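Local coordinates for protein ornithine aminotransferase (Plasmodium falciparum, PDB 3LG0) that catalyses the pyridoxal-phosphate-dependent transfer of an amino group from ornithine to 2-oxoglutarate, yielding glutamate semialdehyde on the route to proline, at residues Ser9-Asp12 / Tyr13-Glu17; Ile80-Arg83 / Ala84-Ser87; Pro201-Gly204 / Glu205-Val208; Gly240-Lys244 / Leu245-His249; Asp279-Leu282 / Val283-Pro286. All coordinates share one frame; numbering follows the deposited sequence.

Interaction 1 of 5, residues Ser9-Asp12 / Tyr13-Glu17; sequences SSQD and YMNNE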
loop_
_atom_site.group_PDB
_atom_site.type_symbol
_atom_site.label_atom_id
_atom_site.label_comp_id
_atom_site.label_asym_id
_atom_site.label_seq_id
_atom_site.Cartn_x
_atom_site.Cartn_y
_atom_site.Cartn_z
ATOM N N SER A 9 1.984 -29.203 11.364
ATOM C CA SER A 9 0.753 -29.356 10.624
ATOM C C SER A 9 0.057 -28.008 10.334
ATOM O O SER A 9 0.337 -26.989 10.990
ATOM C CB SER A 9 -0.192 -30.196 11.459
ATOM O OG SER A 9 -0.497 -29.519 12.663
ATOM N N SER A 10 -0.870 -28.024 9.371
ATOM C CA SER A 10 -1.762 -26.881 9.123
ATOM C C SER A 10 -2.309 -26.321 10.436
ATOM O O SER A 10 -2.520 -25.111 10.585
ATOM C CB SER A 10 -2.942 -27.285 8.223
ATOM O OG SER A 10 -2.539 -27.494 6.885
ATOM N N GLN A 11 -2.559 -27.212 11.385
ATOM C CA GLN A 11 -3.125 -26.781 12.650
ATOM C C GLN A 11 -2.070 -26.077 13.506
ATOM O O GLN A 11 -2.396 -25.156 14.245
ATOM C CB GLN A 11 -3.777 -27.957 13.400
ATOM C CG GLN A 11 -4.545 -27.527 14.655
ATOM C CD GLN A 11 -5.916 -26.918 14.337
ATOM O OE1 GLN A 11 -6.536 -27.245 13.322
ATOM N NE2 GLN A 11 -6.390 -26.034 15.211
ATOM N N ASP A 12 -0.808 -26.494 13.420
ATOM C CA ASP A 12 0.239 -25.732 14.120
ATOM C C ASP A 12 0.333 -24.301 13.585
ATOM O O ASP A 12 0.439 -23.343 14.350
ATOM C CB ASP A 12 1.607 -26.380 13.998
ATOM C CG ASP A 12 1.693 -27.709 14.714
ATOM O OD1 ASP A 12 0.865 -27.945 15.622
ATOM O OD2 ASP A 12 2.598 -28.503 14.362
ATOM N N TYR A 13 0.295 -24.156 12.266
ATOM C CA TYR A 13 0.298 -22.826 11.696
ATOM C C TYR A 13 -0.887 -21.996 12.159
ATOM O O TYR A 13 -0.710 -20.841 12.537
ATOM C CB TYR A 13 0.370 -22.870 10.185
ATOM C CG TYR A 13 1.748 -23.197 9.697
ATOM C CD1 TYR A 13 2.738 -22.215 9.602
ATOM C CD2 TYR A 13 2.069 -24.492 9.339
ATOM C CE1 TYR A 13 4.012 -22.543 9.130
ATOM C CE2 TYR A 13 3.314 -24.827 8.890
ATOM C CZ TYR A 13 4.285 -23.868 8.781
ATOM O OH TYR A 13 5.527 -24.268 8.313
ATOM N N MET A 14 -2.087 -22.563 12.171
ATOM C CA MET A 14 -3.237 -21.721 12.519
ATOM C C MET A 14 -3.251 -21.266 13.968
ATOM O O MET A 14 -3.615 -20.127 14.277
ATOM C CB MET A 14 -4.551 -22.367 12.119
ATOM C CG MET A 14 -4.755 -22.300 10.629
ATOM S SD MET A 14 -6.288 -23.039 10.090
ATOM C CE MET A 14 -6.093 -24.781 10.582
ATOM N N ASN A 15 -2.836 -22.149 14.863
ATOM C CA ASN A 15 -2.754 -21.789 16.269
ATOM C C ASN A 15 -1.672 -20.752 16.470
ATOM O O ASN A 15 -1.811 -19.826 17.263
ATOM C CB ASN A 15 -2.470 -23.020 17.120
ATOM C CG ASN A 15 -3.654 -23.961 17.174
ATOM O OD1 ASN A 15 -4.790 -23.557 16.909
ATOM N ND2 ASN A 15 -3.398 -25.225 17.517
ATOM N N ASN A 16 -0.593 -20.898 15.719
ATOM C CA ASN A 16 0.492 -19.950 15.805
ATOM C C ASN A 16 0.023 -18.525 15.407
ATOM O O ASN A 16 0.296 -17.545 16.123
ATOM C CB ASN A 16 1.692 -20.439 14.982
ATOM C CG ASN A 16 2.873 -19.486 15.064
ATOM O OD1 ASN A 16 3.414 -19.256 16.133
ATOM N ND2 ASN A 16 3.257 -18.909 13.936
ATOM N N GLU A 17 -0.721 -18.418 14.305
ATOM C CA GLU A 17 -1.262 -17.119 13.885
ATOM C C GLU A 17 -2.239 -16.594 14.902
ATOM O O GLU A 17 -2.328 -15.395 15.112
ATOM C CB GLU A 17 -1.953 -17.198 12.522
ATOM C CG GLU A 17 -1.014 -17.055 11.352
ATOM C CD GLU A 17 -1.711 -16.498 10.136
ATOM O OE1 GLU A 17 -2.641 -15.685 10.319
ATOM O OE2 GLU A 17 -1.336 -16.880 9.009
#
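Gln11 and Asn15 meet one helical turn apart on the exposed side of helix 10-20. The amide nitrogen NE2 of Gln11 gives a weak hydrogen bond to OD1 of Asn15 at 3.4 Å; the two amide planes are 68° apart and the bond is well bent. Gln11 gets there by folding at its second torsion (chi2 78°), which bends the amide toward Asn15. Met14 passes the same glutamine at nearly a right angle, its CE 3.7 Å from Gln11 OE1 and 3.6 Å from the carbonyl oxygen of Ser10. Tyr13, on another side of the helix, lays CD2 3.5 Å from Ser9 O, which also receives the i to i+4 bond from Tyr13 N. What positions this turn is the capping box of Ser9 and Asp12: Ser9 OG accepts from Asp12 N at 3.1 Å, and Asp12 OD2, whose place is less sure, accepts from Ser9 N. Outside, Ser10 OG bonds to Glu44, and Asn16 ND2 reaches Gly91 O of the second subunit weakly. Chemically, Ser9 OG supplements the weak bond from Asp12 N to Ser9 O, while the aspartate's negative charge probably suits the positive end of the helix dipole.

Interaction 2 of 5, residues Ile80-Arg83 / Ala84-Ser87; sequences ICSR and AFFS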
loop_
_atom_site.group_PDB
_atom_site.type_symbol
_atom_site.label_atom_id
_atom_site.label_comp_id
_atom_site.label_asym_id
_atom_site.label_seq_id
_atom_site.Cartn_x
_atom_site.Cartn_y
_atom_site.Cartn_z
ATOM N N ILE A 80 14.229 0.634 -4.675
ATOM C CA ILE A 80 13.569 1.869 -4.288
ATOM C C ILE A 80 14.521 3.041 -4.125
ATOM O O ILE A 80 15.567 2.946 -3.495
ATOM C CB ILE A 80 12.740 1.717 -2.990
ATOM C CG1 ILE A 80 11.829 2.922 -2.784
ATOM C CG2 ILE A 80 13.638 1.585 -1.770
ATOM C CD1 ILE A 80 10.923 2.752 -1.576
ATOM N N CYS A 81 14.155 4.134 -4.760
ATOM C CA CYS A 81 14.567 5.452 -4.345
ATOM C C CYS A 81 13.188 6.065 -4.200
ATOM O O CYS A 81 12.193 5.514 -4.708
ATOM C CB CYS A 81 15.377 6.130 -5.436
ATOM S SG CYS A 81 14.441 6.428 -6.953
ATOM N N SER A 82 13.083 7.172 -3.503
ATOM C CA SER A 82 11.757 7.731 -3.259
ATOM C C SER A 82 11.321 8.551 -4.461
ATOM O O SER A 82 12.001 8.578 -5.473
ATOM C CB SER A 82 11.846 8.675 -2.076
ATOM O OG SER A 82 12.803 9.680 -2.382
ATOM N N ARG A 83 10.197 9.245 -4.329
ATOM C CA ARG A 83 9.746 10.184 -5.351
ATOM C C ARG A 83 10.469 11.540 -5.230
ATOM O O ARG A 83 10.187 12.465 -5.987
ATOM C CB ARG A 83 8.220 10.372 -5.300
ATOM C CG ARG A 83 7.419 9.072 -5.541
ATOM C CD ARG A 83 7.874 8.337 -6.826
ATOM N NE ARG A 83 7.482 9.076 -8.028
ATOM C CZ ARG A 83 6.288 8.986 -8.606
ATOM N NH1 ARG A 83 5.369 8.174 -8.106
ATOM N NH2 ARG A 83 6.006 9.710 -9.685
ATOM N N ALA A 84 11.395 11.652 -4.279
ATOM C CA ALA A 84 12.327 12.781 -4.260
ATOM C C ALA A 84 13.310 12.750 -5.440
ATOM O O ALA A 84 13.895 13.773 -5.769
ATOM C CB ALA A 84 13.078 12.842 -2.957
ATOM N N PHE A 85 13.475 11.590 -6.082
ATOM C CA PHE A 85 14.345 11.487 -7.253
ATOM C C PHE A 85 13.615 10.765 -8.375
ATOM O O PHE A 85 12.489 10.296 -8.187
ATOM C CB PHE A 85 15.635 10.739 -6.907
ATOM C CG PHE A 85 16.225 11.131 -5.585
ATOM C CD1 PHE A 85 16.634 12.427 -5.364
ATOM C CD2 PHE A 85 16.365 10.215 -4.569
ATOM C CE1 PHE A 85 17.161 12.812 -4.144
ATOM C CE2 PHE A 85 16.910 10.588 -3.354
ATOM C CZ PHE A 85 17.305 11.893 -3.141
ATOM N N PHE A 86 14.252 10.694 -9.542
ATOM C CA PHE A 86 13.733 9.939 -10.668
ATOM C C PHE A 86 14.409 8.575 -10.677
ATOM O O PHE A 86 15.564 8.437 -10.274
ATOM C CB PHE A 86 14.069 10.631 -11.981
ATOM C CG PHE A 86 13.254 11.871 -12.267
ATOM C CD1 PHE A 86 12.012 11.770 -12.870
ATOM C CD2 PHE A 86 13.750 13.134 -11.977
ATOM C CE1 PHE A 86 11.269 12.897 -13.168
ATOM C CE2 PHE A 86 13.007 14.280 -12.265
ATOM C CZ PHE A 86 11.770 14.159 -12.864
ATOM N N SER A 87 13.700 7.564 -11.154
ATOM C CA SER A 87 14.353 6.314 -11.495
ATOM C C SER A 87 14.205 6.115 -12.987
ATOM O O SER A 87 13.424 6.815 -13.624
ATOM C CB SER A 87 13.726 5.142 -10.741
ATOM O OG SER A 87 12.491 4.786 -11.334
#
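Ser82 turns its hydroxyl in between its own backbone N and carbonyl carbon (chi1 58°), which brings OG to the amide of Ala84, 3.1 Å from OG to N. This is an ST turn, in which a serine oxygen accepts from the amide two residues on. OG also lies 3.2 Å from the methyl CB of Ala84, a tight fit. Cys81 has a similar first torsion, and its SG comes within 4.1 Å of CB of Ser87, while its CB meets CD2 of Phe85 at the ring edge, near the ring plane. The methyl of Ala84 caps the middle of one face of the Phe85 ring, 4.1 Å from the plane to CB. The backbone closes a type I beta turn from Ser82 to Phe85 with a straight but weak bond of 3.4 Å from Phe85 N to Ser82 O. Arg83, at the corner, sends NH1 to Gly294 O. Past the turn, Phe86 and Ser87 pair in a parallel ladder with a strand of the second subunit, and Leu52 of that subunit packs on Ser82. The hydroxyl adds a bond within the turn to the weak one that closes it, and gives the buried amide of Ala84 an acceptor at the dimer interface.

Interaction 3 of 5, residues Pro201-Gly204 / Glu205-Val208; sequences PVQG and EAGV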
loop_
_atom_site.group_PDB
_atom_site.type_symbol
_atom_site.label_atom_id
_atom_site.label_comp_id
_atom_site.label_asym_id
_atom_site.label_seq_id
_atom_site.Cartn_x
_atom_site.Cartn_y
_atom_site.Cartn_z
ATOM N N PRO A 201 -17.532 -1.880 -13.932
ATOM C CA PRO A 201 -18.126 -2.506 -15.124
ATOM C C PRO A 201 -18.974 -3.730 -14.768
ATOM O O PRO A 201 -19.994 -3.998 -15.422
ATOM C CB PRO A 201 -16.915 -2.902 -15.963
ATOM C CG PRO A 201 -15.849 -1.950 -15.538
ATOM C CD PRO A 201 -16.074 -1.723 -14.062
ATOM N N VAL A 202 -18.535 -4.484 -13.764
ATOM C CA VAL A 202 -19.424 -5.397 -13.034
ATOM C C VAL A 202 -19.149 -5.296 -11.534
ATOM O O VAL A 202 -17.995 -5.199 -11.106
ATOM C CB VAL A 202 -19.433 -6.865 -13.575
ATOM C CG1 VAL A 202 -18.459 -7.059 -14.741
ATOM C CG2 VAL A 202 -19.219 -7.885 -12.454
ATOM N N GLN A 203 -20.219 -5.247 -10.748
ATOM C CA GLN A 203 -20.091 -5.049 -9.317
ATOM C C GLN A 203 -19.533 -6.293 -8.650
ATOM O O GLN A 203 -20.120 -7.360 -8.753
ATOM C CB GLN A 203 -21.431 -4.673 -8.698
ATOM C CG GLN A 203 -21.835 -3.227 -8.940
ATOM C CD GLN A 203 -22.951 -2.800 -8.019
ATOM O OE1 GLN A 203 -23.907 -3.551 -7.794
ATOM N NE2 GLN A 203 -22.838 -1.600 -7.468
ATOM N N GLY A 204 -18.400 -6.147 -7.970
ATOM C CA GLY A 204 -17.725 -7.278 -7.363
ATOM C C GLY A 204 -18.250 -7.572 -5.973
ATOM O O GLY A 204 -18.863 -8.616 -5.727
ATOM N N GLU A 205 -18.008 -6.636 -5.066
ATOM C CA GLU A 205 -18.403 -6.778 -3.674
ATOM C C GLU A 205 -19.907 -7.014 -3.485
ATOM O O GLU A 205 -20.320 -7.626 -2.502
ATOM C CB GLU A 205 -17.931 -5.567 -2.857
ATOM C CG GLU A 205 -18.204 -5.674 -1.350
ATOM C CD GLU A 205 -17.492 -6.855 -0.681
ATOM O OE1 GLU A 205 -17.887 -7.227 0.451
ATOM O OE2 GLU A 205 -16.544 -7.412 -1.283
ATOM N N ALA A 206 -20.727 -6.539 -4.419
ATOM C CA ALA A 206 -22.170 -6.735 -4.304
ATOM C C ALA A 206 -22.571 -8.164 -4.662
ATOM O O ALA A 206 -23.722 -8.553 -4.489
ATOM C CB ALA A 206 -22.933 -5.739 -5.168
ATOM N N GLY A 207 -21.619 -8.936 -5.172
ATOM C CA GLY A 207 -21.873 -10.327 -5.493
ATOM C C GLY A 207 -21.863 -10.607 -6.976
ATOM O O GLY A 207 -22.625 -11.425 -7.464
ATOM N N VAL A 208 -20.980 -9.933 -7.695
ATOM C CA VAL A 208 -20.878 -10.104 -9.146
ATOM C C VAL A 208 -22.201 -9.764 -9.854
ATOM O O VAL A 208 -22.892 -10.635 -10.401
ATOM C CB VAL A 208 -20.357 -11.501 -9.521
ATOM C CG1 VAL A 208 -20.169 -11.613 -11.031
ATOM C CG2 VAL A 208 -19.046 -11.785 -8.782
#
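Gly204 O is gripped by two amides, those of Gly207 at 2.8 Å and Val208 at 3.2 Å from N to O. Both approach from the same face of the carbonyl plane, Gly207 N standing 48° out of it and Val208 N less steeply tilted, so one oxygen closes a compact reverse turn. The turn leaves through Gly207, whose positive phi (111°) would press a beta-carbon against the preceding carbonyl oxygen; the lack of one lets the chain double back. Gln203, its outer chain stretched out, brings OE1 to 3.6 Å from the methyl CB of Ala206, and its CB lies at 4.0 Å from the same methyl. A separate apolar contact joins Val202 and Val208, which run alongside each other in the same direction with CG2 of Val202 4.1 Å from CG1 of Val208. Val202 is modelled with a nearly eclipsed first torsion (chi1 2°). Beyond the turn, Glu200 accepts from Gly204 N and Asn146 from Ala206 N, while Arg344 holds both Gly207 O and Val208 O. The loop links strand 194-199 to helix 215-226, and its two valines rest on strand 349-354 of the other sheet, Val202 against Leu349 and Val208 against Ala351.

Interaction 4 of 5, residues Gly240-Lys244 / Leu245-His249; sequences GRTGK and LLCTH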
loop_
_atom_site.group_PDB
_atom_site.type_symbol
_atom_site.label_atom_id
_atom_site.label_comp_id
_atom_site.label_asym_id
_atom_site.label_seq_id
_atom_site.Cartn_x
_atom_site.Cartn_y
_atom_site.Cartn_z
ATOM N N GLY A 240 -8.131 -8.870 -18.417
ATOM C CA GLY A 240 -8.473 -10.224 -18.831
ATOM C C GLY A 240 -9.600 -10.910 -18.069
ATOM O O GLY A 240 -10.237 -11.806 -18.602
ATOM N N ARG A 241 -9.850 -10.488 -16.831
ATOM C CA ARG A 241 -10.823 -11.169 -15.974
ATOM C C ARG A 241 -12.151 -11.471 -16.684
ATOM O O ARG A 241 -12.689 -12.570 -16.542
ATOM C CB ARG A 241 -11.039 -10.404 -14.652
ATOM C CG ARG A 241 -12.099 -10.990 -13.707
ATOM C CD ARG A 241 -11.897 -12.481 -13.377
ATOM N NE ARG A 241 -10.585 -12.780 -12.822
ATOM C CZ ARG A 241 -10.117 -14.008 -12.603
ATOM N NH1 ARG A 241 -10.855 -15.074 -12.884
ATOM N NH2 ARG A 241 -8.897 -14.172 -12.108
ATOM N N THR A 242 -12.672 -10.517 -17.457
ATOM C CA THR A 242 -13.948 -10.714 -18.137
ATOM C C THR A 242 -13.784 -10.973 -19.627
ATOM O O THR A 242 -14.747 -10.905 -20.373
ATOM C CB THR A 242 -14.883 -9.507 -17.968
ATOM O OG1 THR A 242 -14.392 -8.411 -18.754
ATOM C CG2 THR A 242 -14.958 -9.082 -16.509
ATOM N N GLY A 243 -12.568 -11.258 -20.067
ATOM C CA GLY A 243 -12.328 -11.477 -21.484
ATOM C C GLY A 243 -11.550 -10.375 -22.203
ATOM O O GLY A 243 -10.933 -10.634 -23.234
ATOM N N LYS A 244 -11.566 -9.156 -21.665
ATOM C CA LYS A 244 -10.894 -8.015 -22.305
ATOM C C LYS A 244 -9.871 -7.337 -21.384
ATOM O O LYS A 244 -9.906 -7.527 -20.164
ATOM C CB LYS A 244 -11.925 -6.969 -22.750
ATOM C CG LYS A 244 -12.935 -7.454 -23.784
ATOM C CD LYS A 244 -12.224 -8.023 -25.003
ATOM C CE LYS A 244 -13.218 -8.577 -26.018
ATOM N NZ LYS A 244 -12.515 -9.320 -27.109
ATOM N N LEU A 245 -8.974 -6.538 -21.966
ATOM C CA LEU A 245 -8.052 -5.725 -21.174
ATOM C C LEU A 245 -8.813 -4.768 -20.265
ATOM O O LEU A 245 -8.395 -4.509 -19.140
ATOM C CB LEU A 245 -7.090 -4.938 -22.063
ATOM C CG LEU A 245 -5.761 -5.595 -22.428
ATOM C CD1 LEU A 245 -4.893 -4.611 -23.179
ATOM C CD2 LEU A 245 -5.024 -6.084 -21.193
ATOM N N LEU A 246 -9.927 -4.243 -20.770
ATOM C CA LEU A 246 -10.847 -3.439 -19.979
ATOM C C LEU A 246 -12.244 -3.984 -20.165
ATOM O O LEU A 246 -12.711 -4.090 -21.284
ATOM C CB LEU A 246 -10.827 -1.984 -20.438
ATOM C CG LEU A 246 -9.541 -1.200 -20.238
ATOM C CD1 LEU A 246 -9.654 0.143 -20.942
ATOM C CD2 LEU A 246 -9.259 -1.024 -18.749
ATOM N N CYS A 247 -12.922 -4.318 -19.076
ATOM C CA CYS A 247 -14.280 -4.837 -19.198
ATOM C C CYS A 247 -15.187 -3.855 -19.963
ATOM O O CYS A 247 -16.090 -4.277 -20.682
ATOM C CB CYS A 247 -14.867 -5.179 -17.822
ATOM S SG CYS A 247 -16.570 -5.770 -17.824
ATOM N N THR A 248 -14.943 -2.555 -19.813
ATOM C CA THR A 248 -15.742 -1.535 -20.501
ATOM C C THR A 248 -15.679 -1.679 -22.025
ATOM O O THR A 248 -16.573 -1.224 -22.731
ATOM C CB THR A 248 -15.318 -0.094 -20.115
ATOM O OG1 THR A 248 -13.897 -0.037 -19.964
ATOM C CG2 THR A 248 -15.960 0.327 -18.814
ATOM N N HIS A 249 -14.618 -2.307 -22.520
ATOM C CA HIS A 249 -14.482 -2.610 -23.940
ATOM C C HIS A 249 -15.586 -3.562 -24.438
ATOM O O HIS A 249 -15.750 -3.755 -25.639
ATOM C CB HIS A 249 -13.096 -3.202 -24.218
ATOM C CG HIS A 249 -12.768 -3.341 -25.675
ATOM N ND1 HIS A 249 -12.180 -2.329 -26.403
ATOM C CD2 HIS A 249 -12.929 -4.379 -26.532
ATOM C CE1 HIS A 249 -12.003 -2.734 -27.651
ATOM N NE2 HIS A 249 -12.448 -3.973 -27.753
#
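Thr242 and Cys247 account for the closest packing between side chains here. The threonine oxygen OG1 lies 3.4 Å from CB of Cys247 and 3.5 Å from its SG, while the methyl CG2 comes alongside the sulfur at 3.9 Å. Cys247 carries SG opposite its backbone N (chi1 178°), which swings the sulfur to meet both branches of the threonine. A second van der Waals contact runs from Lys244 to His249: the aliphatic CD of the lysine passes CD2 of the imidazole at 4.0 Å, the two chains crossing at a slant.

The polar ends of that pair are apart: NZ of Lys244 is 5.4 Å from NE2 of His249, whose charge state is not known, and has a long, weak ion pair with Asp320.

The backbone bonds within the two segments stay within each half; none crosses between them. Gly240 N donates to Lys244 O at 2.8 Å, and Gly243 N returns to Gly240 O at the same length, closing a type I beta turn; both glycines take positive phi values. His249 N bonds to Leu246 O in the 3-10 segment that starts at Cys247. Glu234 braces this segment's start, taking Cys247 N on one carboxylate oxygen and Thr248 OG1 on the other.

Arg241 reaches away from this packing, to Asn59 and to the carbonyls of Leu348 and Pro387. The Gly-Arg-Thr-Gly turn lies in the connection between the adjacent parallel strands 229-233 and 257-260, in the large domain of a class-III, fold type I aminotransferase.

Interaction 5 of 5, residues Asp279-Leu282 / Val283-Pro286; sequences DVML and VLKP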
loop_
_atom_site.group_PDB
_atom_site.type_symbol
_atom_site.label_atom_id
_atom_site.label_comp_id
_atom_site.label_asym_id
_atom_site.label_seq_id
_atom_site.Cartn_x
_atom_site.Cartn_y
_atom_site.Cartn_z
ATOM N N ASP A 279 -6.213 16.726 -19.984
ATOM C CA ASP A 279 -7.194 17.667 -19.449
ATOM C C ASP A 279 -7.655 17.357 -18.025
ATOM O O ASP A 279 -7.987 18.275 -17.272
ATOM C CB ASP A 279 -8.392 17.866 -20.393
ATOM C CG ASP A 279 -9.055 16.558 -20.802
ATOM O OD1 ASP A 279 -8.338 15.631 -21.238
ATOM O OD2 ASP A 279 -10.303 16.467 -20.712
ATOM N N VAL A 280 -7.694 16.076 -17.651
ATOM C CA VAL A 280 -7.992 15.723 -16.266
ATOM C C VAL A 280 -6.726 15.577 -15.419
ATOM O O VAL A 280 -6.629 16.171 -14.354
ATOM C CB VAL A 280 -8.880 14.452 -16.130
ATOM C CG1 VAL A 280 -10.242 14.672 -16.769
ATOM C CG2 VAL A 280 -8.206 13.278 -16.765
ATOM N N MET A 281 -5.744 14.813 -15.894
ATOM C CA MET A 281 -4.568 14.520 -15.066
ATOM C C MET A 281 -3.762 15.753 -14.646
ATOM O O MET A 281 -3.269 15.808 -13.530
ATOM C CB MET A 281 -3.659 13.508 -15.751
ATOM C CG MET A 281 -2.615 12.900 -14.824
ATOM S SD MET A 281 -3.278 11.629 -13.704
ATOM C CE MET A 281 -3.139 10.175 -14.744
ATOM N N LEU A 282 -3.627 16.739 -15.533
ATOM C CA LEU A 282 -2.751 17.876 -15.252
ATOM C C LEU A 282 -3.333 18.804 -14.193
ATOM O O LEU A 282 -2.712 19.786 -13.785
ATOM C CB LEU A 282 -2.432 18.639 -16.528
ATOM C CG LEU A 282 -1.482 17.871 -17.444
ATOM C CD1 LEU A 282 -1.375 18.546 -18.817
ATOM C CD2 LEU A 282 -0.119 17.723 -16.761
ATOM N N VAL A 283 -4.535 18.468 -13.756
ATOM C CA VAL A 283 -5.220 19.187 -12.706
ATOM C C VAL A 283 -4.467 18.995 -11.387
ATOM O O VAL A 283 -4.561 19.824 -10.481
ATOM C CB VAL A 283 -6.682 18.678 -12.633
ATOM C CG1 VAL A 283 -7.073 18.246 -11.227
ATOM C CG2 VAL A 283 -7.649 19.700 -13.249
ATOM N N LEU A 284 -3.709 17.900 -11.293
ATOM C CA LEU A 284 -2.872 17.617 -10.124
ATOM C C LEU A 284 -1.537 18.345 -10.231
ATOM O O LEU A 284 -0.877 18.303 -11.276
ATOM C CB LEU A 284 -2.627 16.117 -9.999
ATOM C CG LEU A 284 -3.830 15.220 -9.708
ATOM C CD1 LEU A 284 -3.492 13.781 -10.019
ATOM C CD2 LEU A 284 -4.236 15.367 -8.267
ATOM N N LYS A 285 -1.134 19.019 -9.159
ATOM C CA LYS A 285 0.092 19.819 -9.207
ATOM C C LYS A 285 1.245 19.199 -8.409
ATOM O O LYS A 285 1.021 18.454 -7.452
ATOM C CB LYS A 285 -0.172 21.258 -8.741
ATOM C CG LYS A 285 -1.354 21.934 -9.422
ATOM C CD LYS A 285 -1.142 22.073 -10.919
ATOM C CE LYS A 285 -2.362 22.723 -11.584
ATOM N NZ LYS A 285 -2.149 23.012 -13.037
ATOM N N PRO A 286 2.491 19.507 -8.811
ATOM C CA PRO A 286 3.617 18.998 -8.027
ATOM C C PRO A 286 3.503 19.514 -6.604
ATOM O O PRO A 286 3.565 20.715 -6.373
ATOM C CB PRO A 286 4.838 19.582 -8.739
ATOM C CG PRO A 286 4.366 19.848 -10.151
ATOM C CD PRO A 286 2.930 20.257 -10.003
HETATM O O HOH W 1 -0.541 16.085 -12.851
#
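Met281 and Leu284 touch where a short helix ends: residues 278-281 form a single short turn of helix, and the chain leaves through a type I beta turn from Met281 to Leu284. The support is mostly backbone. Val283 N donates to Val280 O at 3.2 Å and Leu284 N to Met281 O at 3.1 Å, both spanning three residues, as in a 3-10 exit from a helix. In each bond the donor stands well above the carbonyl plane, by 48° for Val283 and 41° for Leu284, so neither uses a lone-pair direction.

Met281 O is also taken by a water at 2.8 Å, which gives its other hydrogen to Leu284 O at 2.7 Å and so bridges the two ends of the turn. Apart from the bridge, SD of Met281 comes 4.3 Å from CD1 of Leu284, a loose apolar contact.

This helix follows strand 272-276 of the mixed sheet that also holds strands 229-233 and 257-260, and the turn leads the chain on toward helix 297-312. Packing on the sheet and on helix 112-129 covers it: Leu284 rests on Leu107 and Leu122, Val280 on Trp126.

Val283 packs closely, its CB 3.0 Å from Val280 O, and is modelled with a near-eclipsed first torsion of 127°. Lys285 folds back at its second torsion, and NZ makes a weak bond of 3.4 Å to Leu282 O, a carbonyl just past the helix. From the second subunit, Ala22 packs on Met281 and His23 on Leu282.

Overall arrangement
Within one chain, interactions 3 and 4 are the pair in direct touch: Pro201 CB lies 3.4 Å from Cys247 SG, joining loops that leave the adjacent strands 194-199 and 229-233. Both lie near Lys262, the residue inferred to carry the cofactor, though none is attached here: the side chain of Glu205 is about 10 Å from that of Lys262, and Gly240 about 11 Å. The other three lie outward, at the dimer interface. Interactions 2 and 5 share one side of the chain, their centres about 20 Å apart, whereas the centres of interactions 1 and 5 are about 49 Å apart on opposite sides. Across the dimer, Met14 of interaction 1 packs on Phe86 of interaction 2 in the second subunit.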